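Local structure of putative cell surface protein (Streptococcus pyogenes, 4OFQ) at residues Y70-S84 against N152-I166. The protein is a streptococcal adhesin of the antigen I/II family, whose C-terminal region of beta-sandwich domains probably supports attachment at the cell surface. Sequence-based numbering, arbitrary orientation.
With CA (calcium ion), chain C.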
loop_
_atom_site.group_PDB
_atom_site.type_symbol
_atom_site.label_atom_id
_atom_site.label_comp_id
_atom_site.label_asym_id
_atom_site.label_seq_id
_atom_site.Cartn_x
_atom_site.Cartn_y
_atom_site.Cartn_z
ATOM N N TYR A 70 7.485 -13.294 3.231
ATOM C CA TYR A 70 6.544 -12.182 3.322
ATOM C C TYR A 70 5.569 -12.472 4.450
ATOM O O TYR A 70 5.313 -13.640 4.761
ATOM C CB TYR A 70 5.783 -12.007 2.003
ATOM C CG TYR A 70 5.001 -13.244 1.570
ATOM C CD1 TYR A 70 5.592 -14.226 0.776
ATOM C CD2 TYR A 70 3.676 -13.424 1.948
ATOM C CE1 TYR A 70 4.885 -15.364 0.387
ATOM C CE2 TYR A 70 2.959 -14.552 1.557
ATOM C CZ TYR A 70 3.571 -15.513 0.772
ATOM O OH TYR A 70 2.845 -16.623 0.377
ATOM N N LYS A 71 5.035 -11.421 5.074
ATOM C CA LYS A 71 4.016 -11.614 6.111
ATOM C C LYS A 71 2.721 -12.085 5.453
ATOM O O LYS A 71 2.030 -11.309 4.776
ATOM C CB LYS A 71 3.769 -10.317 6.870
ATOM C CG LYS A 71 2.702 -10.433 7.940
ATOM C CD LYS A 71 2.716 -9.201 8.823
ATOM C CE LYS A 71 1.518 -9.168 9.760
ATOM N NZ LYS A 71 1.563 -7.926 10.607
ATOM N N ASP A 72 2.380 -13.349 5.656
ATOM C CA ASP A 72 1.300 -13.937 4.867
ATOM C C ASP A 72 -0.112 -13.489 5.274
ATOM O O ASP A 72 -1.068 -13.737 4.554
ATOM C CB ASP A 72 1.439 -15.473 4.760
ATOM C CG ASP A 72 1.203 -16.199 6.080
ATOM O OD1 ASP A 72 0.413 -15.727 6.926
ATOM O OD2 ASP A 72 1.806 -17.279 6.256
ATOM N N GLU A 73 -0.230 -12.824 6.420
ATOM C CA GLU A 73 -1.503 -12.229 6.843
ATOM C C GLU A 73 -1.765 -10.933 6.082
ATOM O O GLU A 73 -2.909 -10.498 5.933
ATOM C CB GLU A 73 -1.479 -11.932 8.342
ATOM C CG GLU A 73 -2.773 -11.334 8.885
ATOM C CD GLU A 73 -2.576 -10.553 10.180
ATOM O OE1 GLU A 73 -1.525 -10.727 10.836
ATOM O OE2 GLU A 73 -3.476 -9.757 10.535
ATOM N N ALA A 74 -0.695 -10.322 5.595
ATOM C CA ALA A 74 -0.758 -8.991 5.009
ATOM C C ALA A 74 -0.614 -9.043 3.494
ATOM O O ALA A 74 -1.452 -8.526 2.748
ATOM C CB ALA A 74 0.340 -8.115 5.612
ATOM N N ILE A 75 0.461 -9.675 3.047
ATOM C CA ILE A 75 0.755 -9.773 1.633
ATOM C C ILE A 75 0.068 -10.985 1.032
ATOM O O ILE A 75 0.108 -12.072 1.601
ATOM C CB ILE A 75 2.283 -9.848 1.414
ATOM C CG1 ILE A 75 2.877 -8.438 1.489
ATOM C CG2 ILE A 75 2.614 -10.477 0.090
ATOM C CD1 ILE A 75 4.378 -8.399 1.726
ATOM N N ASP A 76 -0.603 -10.787 -0.097
ATOM C CA ASP A 76 -1.118 -11.908 -0.882
ATOM C C ASP A 76 0.031 -12.575 -1.651
ATOM O O ASP A 76 0.450 -12.089 -2.697
ATOM C CB ASP A 76 -2.198 -11.419 -1.856
ATOM C CG ASP A 76 -2.760 -12.538 -2.721
ATOM O OD1 ASP A 76 -2.440 -13.726 -2.461
ATOM O OD2 ASP A 76 -3.522 -12.221 -3.660
ATOM N N GLY A 77 0.549 -13.687 -1.134
ATOM C CA GLY A 77 1.681 -14.337 -1.783
ATOM C C GLY A 77 1.412 -14.771 -3.220
ATOM O O GLY A 77 2.305 -14.813 -4.058
ATOM N N HIS A 78 0.160 -15.082 -3.506
ATOM C CA HIS A 78 -0.240 -15.493 -4.849
ATOM C C HIS A 78 -0.264 -14.367 -5.877
ATOM O O HIS A 78 -0.437 -14.620 -7.063
ATOM C CB HIS A 78 -1.588 -16.197 -4.757
ATOM C CG HIS A 78 -1.558 -17.343 -3.801
ATOM N ND1 HIS A 78 -1.026 -18.568 -4.137
ATOM C CD2 HIS A 78 -1.903 -17.425 -2.494
ATOM C CE1 HIS A 78 -1.084 -19.370 -3.088
ATOM N NE2 HIS A 78 -1.613 -18.700 -2.079
ATOM N N SER A 79 -0.077 -13.134 -5.422
ATOM C CA SER A 79 -0.076 -11.981 -6.333
ATOM C C SER A 79 1.321 -11.671 -6.854
ATOM O O SER A 79 1.492 -10.770 -7.685
ATOM C CB SER A 79 -0.617 -10.730 -5.622
ATOM O OG SER A 79 0.287 -10.275 -4.616
ATOM N N LEU A 80 2.320 -12.418 -6.389
ATOM C CA LEU A 80 3.708 -12.122 -6.768
ATOM C C LEU A 80 3.902 -12.015 -8.270
ATOM O O LEU A 80 3.488 -12.895 -9.024
ATOM C CB LEU A 80 4.684 -13.172 -6.206
ATOM C CG LEU A 80 6.138 -13.033 -6.694
ATOM C CD1 LEU A 80 6.740 -11.670 -6.270
ATOM C CD2 LEU A 80 7.038 -14.188 -6.204
ATOM N N VAL A 81 4.541 -10.935 -8.697
ATOM C CA VAL A 81 5.045 -10.825 -10.065
ATOM C C VAL A 81 6.558 -10.713 -9.978
ATOM O O VAL A 81 7.077 -9.806 -9.314
ATOM C CB VAL A 81 4.491 -9.579 -10.784
ATOM C CG1 VAL A 81 5.169 -9.397 -12.176
ATOM C CG2 VAL A 81 2.967 -9.659 -10.911
ATOM N N VAL A 82 7.271 -11.640 -10.613
ATOM C CA VAL A 82 8.731 -11.563 -10.609
ATOM C C VAL A 82 9.139 -10.685 -11.775
ATOM O O VAL A 82 9.077 -11.108 -12.929
ATOM C CB VAL A 82 9.376 -12.950 -10.733
ATOM C CG1 VAL A 82 10.897 -12.849 -10.749
ATOM C CG2 VAL A 82 8.941 -13.813 -9.582
ATOM N N ASN A 83 9.545 -9.454 -11.484
ATOM C CA ASN A 83 9.900 -8.534 -12.561
ATOM C C ASN A 83 11.219 -8.934 -13.228
ATOM O O ASN A 83 11.357 -8.865 -14.457
ATOM C CB ASN A 83 9.917 -7.099 -12.042
ATOM C CG ASN A 83 8.601 -6.721 -11.386
ATOM O OD1 ASN A 83 7.546 -6.821 -12.001
ATOM N ND2 ASN A 83 8.654 -6.340 -10.119
ATOM N N SER A 84 12.181 -9.353 -12.420
ATOM C CA SER A 84 13.439 -9.846 -12.962
ATOM C C SER A 84 14.239 -10.520 -11.858
ATOM O O SER A 84 14.061 -10.218 -10.677
ATOM C CB SER A 84 14.247 -8.687 -13.547
ATOM O OG SER A 84 14.530 -7.740 -12.527
ATOM N N ASN A 152 13.802 -8.635 -8.292
ATOM C CA ASN A 152 12.872 -7.513 -8.306
ATOM C C ASN A 152 11.458 -8.084 -8.298
ATOM O O ASN A 152 11.033 -8.692 -9.277
ATOM C CB ASN A 152 13.116 -6.669 -9.551
ATOM C CG ASN A 152 12.435 -5.329 -9.484
ATOM O OD1 ASN A 152 11.212 -5.249 -9.414
ATOM N ND2 ASN A 152 13.225 -4.263 -9.541
ATOM N N LEU A 153 10.745 -7.893 -7.184
ATOM C CA LEU A 153 9.524 -8.636 -6.882
ATOM C C LEU A 153 8.396 -7.678 -6.534
ATOM O O LEU A 153 8.616 -6.755 -5.759
ATOM C CB LEU A 153 9.767 -9.508 -5.643
ATOM C CG LEU A 153 10.997 -10.418 -5.669
ATOM C CD1 LEU A 153 11.181 -11.164 -4.331
ATOM C CD2 LEU A 153 10.869 -11.399 -6.833
ATOM N N SER A 154 7.198 -7.892 -7.076
ATOM C CA SER A 154 6.054 -7.045 -6.701
ATOM C C SER A 154 4.926 -7.868 -6.087
ATOM O O SER A 154 4.514 -8.875 -6.671
ATOM C CB SER A 154 5.517 -6.283 -7.923
ATOM O OG SER A 154 6.504 -5.394 -8.424
ATOM N N PHE A 155 4.402 -7.418 -4.941
ATOM C CA PHE A 155 3.267 -8.072 -4.283
ATOM C C PHE A 155 2.100 -7.088 -4.116
ATOM O O PHE A 155 2.311 -5.870 -3.963
ATOM C CB PHE A 155 3.630 -8.524 -2.862
ATOM C CG PHE A 155 4.651 -9.636 -2.782
ATOM C CD1 PHE A 155 4.266 -10.974 -2.905
ATOM C CD2 PHE A 155 5.978 -9.350 -2.487
ATOM C CE1 PHE A 155 5.198 -11.991 -2.786
ATOM C CE2 PHE A 155 6.924 -10.372 -2.368
ATOM C CZ PHE A 155 6.527 -11.688 -2.505
ATOM N N LYS A 156 0.882 -7.627 -4.098
ATOM C CA LYS A 156 -0.292 -6.893 -3.602
ATOM C C LYS A 156 -0.646 -7.353 -2.176
ATOM O O LYS A 156 -0.251 -8.443 -1.750
ATOM C CB LYS A 156 -1.502 -7.165 -4.491
ATOM C CG LYS A 156 -1.217 -7.079 -5.979
ATOM C CD LYS A 156 -1.123 -5.654 -6.466
ATOM C CE LYS A 156 -0.887 -5.633 -7.980
ATOM N NZ LYS A 156 -0.845 -4.244 -8.551
ATOM N N LEU A 157 -1.411 -6.530 -1.460
ATOM C CA LEU A 157 -1.921 -6.888 -0.130
ATOM C C LEU A 157 -3.208 -7.728 -0.227
ATOM O O LEU A 157 -3.946 -7.639 -1.209
ATOM C CB LEU A 157 -2.232 -5.613 0.659
ATOM C CG LEU A 157 -1.064 -4.646 0.886
ATOM C CD1 LEU A 157 -1.533 -3.368 1.579
ATOM C CD2 LEU A 157 0.010 -5.345 1.708
ATOM N N LYS A 158 -3.486 -8.529 0.802
ATOM C CA LYS A 158 -4.763 -9.235 0.885
ATOM C C LYS A 158 -5.871 -8.220 1.128
ATOM O O LYS A 158 -5.705 -7.303 1.926
ATOM C CB LYS A 158 -4.743 -10.276 2.010
ATOM C CG LYS A 158 -3.795 -11.471 1.749
ATOM C CD LYS A 158 -3.920 -12.517 2.862
ATOM C CE LYS A 158 -3.273 -13.831 2.434
ATOM N NZ LYS A 158 -3.274 -14.900 3.478
ATOM N N GLN A 159 -6.999 -8.353 0.443
ATOM C CA GLN A 159 -8.050 -7.356 0.654
ATOM C C GLN A 159 -8.624 -7.374 2.071
ATOM O O GLN A 159 -9.122 -6.355 2.547
ATOM C CB GLN A 159 -9.147 -7.422 -0.415
ATOM C CG GLN A 159 -9.555 -8.816 -0.846
ATOM C CD GLN A 159 -10.356 -8.799 -2.137
ATOM O OE1 GLN A 159 -9.794 -8.662 -3.225
ATOM N NE2 GLN A 159 -11.675 -8.926 -2.023
ATOM N N ASP A 160 -8.518 -8.507 2.764
ATOM C CA ASP A 160 -9.080 -8.587 4.116
ATOM C C ASP A 160 -8.119 -8.105 5.213
ATOM O O ASP A 160 -8.472 -8.076 6.396
ATOM C CB ASP A 160 -9.652 -9.986 4.427
ATOM C CG ASP A 160 -8.601 -11.088 4.380
ATOM O OD1 ASP A 160 -7.387 -10.791 4.386
ATOM O OD2 ASP A 160 -9.000 -12.272 4.346
ATOM N N PHE A 161 -6.909 -7.723 4.815
ATOM C CA PHE A 161 -5.962 -7.122 5.740
ATOM C C PHE A 161 -6.197 -5.614 5.743
ATOM O O PHE A 161 -5.801 -4.906 4.816
ATOM C CB PHE A 161 -4.521 -7.462 5.345
ATOM C CG PHE A 161 -3.488 -6.930 6.302
ATOM C CD1 PHE A 161 -3.268 -7.548 7.525
ATOM C CD2 PHE A 161 -2.740 -5.811 5.976
ATOM C CE1 PHE A 161 -2.317 -7.062 8.409
ATOM C CE2 PHE A 161 -1.791 -5.317 6.849
ATOM C CZ PHE A 161 -1.580 -5.946 8.076
ATOM N N LYS A 162 -6.854 -5.132 6.793
ATOM C CA LYS A 162 -7.379 -3.770 6.816
ATOM C C LYS A 162 -6.457 -2.811 7.555
ATOM O O LYS A 162 -6.485 -1.603 7.327
ATOM C CB LYS A 162 -8.754 -3.754 7.489
ATOM C CG LYS A 162 -9.751 -4.746 6.913
ATOM C CD LYS A 162 -10.425 -4.206 5.665
ATOM C CE LYS A 162 -11.607 -5.082 5.264
ATOM N NZ LYS A 162 -12.380 -4.500 4.133
ATOM N N LYS A 163 -5.662 -3.360 8.465
ATOM C CA LYS A 163 -4.731 -2.561 9.240
ATOM C C LYS A 163 -3.657 -3.448 9.838
ATOM O O LYS A 163 -3.841 -4.659 9.981
ATOM C CB LYS A 163 -5.460 -1.815 10.364
ATOM C CG LYS A 163 -5.977 -2.718 11.484
ATOM C CD LYS A 163 -6.634 -1.893 12.588
ATOM C CE LYS A 163 -7.239 -2.767 13.679
ATOM N NZ LYS A 163 -6.202 -3.531 14.429
ATOM N N GLY A 164 -2.542 -2.831 10.200
ATOM C CA GLY A 164 -1.436 -3.547 10.807
ATOM C C GLY A 164 -0.153 -3.209 10.081
ATOM O O GLY A 164 -0.113 -2.301 9.249
ATOM N N ASP A 165 0.910 -3.938 10.384
ATOM C CA ASP A 165 2.155 -3.713 9.675
ATOM C C ASP A 165 2.437 -4.816 8.674
ATOM O O ASP A 165 1.938 -5.925 8.799
ATOM C CB ASP A 165 3.303 -3.534 10.655
ATOM C CG ASP A 165 3.040 -2.404 11.626
ATOM O OD1 ASP A 165 3.166 -1.225 11.212
ATOM O OD2 ASP A 165 2.677 -2.701 12.784
ATOM N N ILE A 166 3.212 -4.464 7.655
ATOM C CA ILE A 166 3.584 -5.366 6.586
ATOM C C ILE A 166 5.071 -5.602 6.733
ATOM O O ILE A 166 5.835 -4.645 6.875
ATOM C CB ILE A 166 3.327 -4.691 5.230
ATOM C CG1 ILE A 166 1.840 -4.338 5.100
ATOM C CG2 ILE A 166 3.777 -5.596 4.088
ATOM C CD1 ILE A 166 1.565 -3.126 4.208
HETATM CA CA CA C . 5.852 -15.793 5.759
HETATM O O HOH W 1 4.116 -15.183 7.241
HETATM O O HOH W 2 -5.566 -11.569 6.033
#
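Phe155 reaches from strand 152-157 into the bend of 70-84: Leu80 CD1 sits over one ring face, 3.9 Å from the centroid, while Ile75 CG2 comes obliquely to within 3.5 Å of Phe155 CD1. The Tyr70 ring lies obliquely against it, planes 39° apart, and Tyr128 adds to the packing. Beyond Leu157, Ala74 CB stands over the centre of the Phe161 ring, with Lys163 O above the opposite face. At the 77-79 corner, Ser79 OG, set between its own N and carbonyl carbon (chi1 69°), accepts from Lys156 N (2.8 Å) and donates to Asp76 O (2.6 Å), so one hydroxyl links the two backbones. At the far end, Asn83 and Ser84 both face Asn152 in a classic beta bulge; Asn83 ND2 splits its bonds between Ser154 OG, in the amide plane, and Asn152 OD1, 22° out of it. The extended Lys71 and Lys158 chains tie down the loop, Lys71 NZ to Asp165 O and Lys158 NZ to Asp72 O, both 2.7 Å. Tyr70 O binds the calcium ion with Asp69, Val124 and Glu126. Backbone carbonyls, not carboxylates, take both ammonium groups here, pinning this loop to turn 158-161 and strand 164-166 and probably steadying the Tyr70 carbonyl.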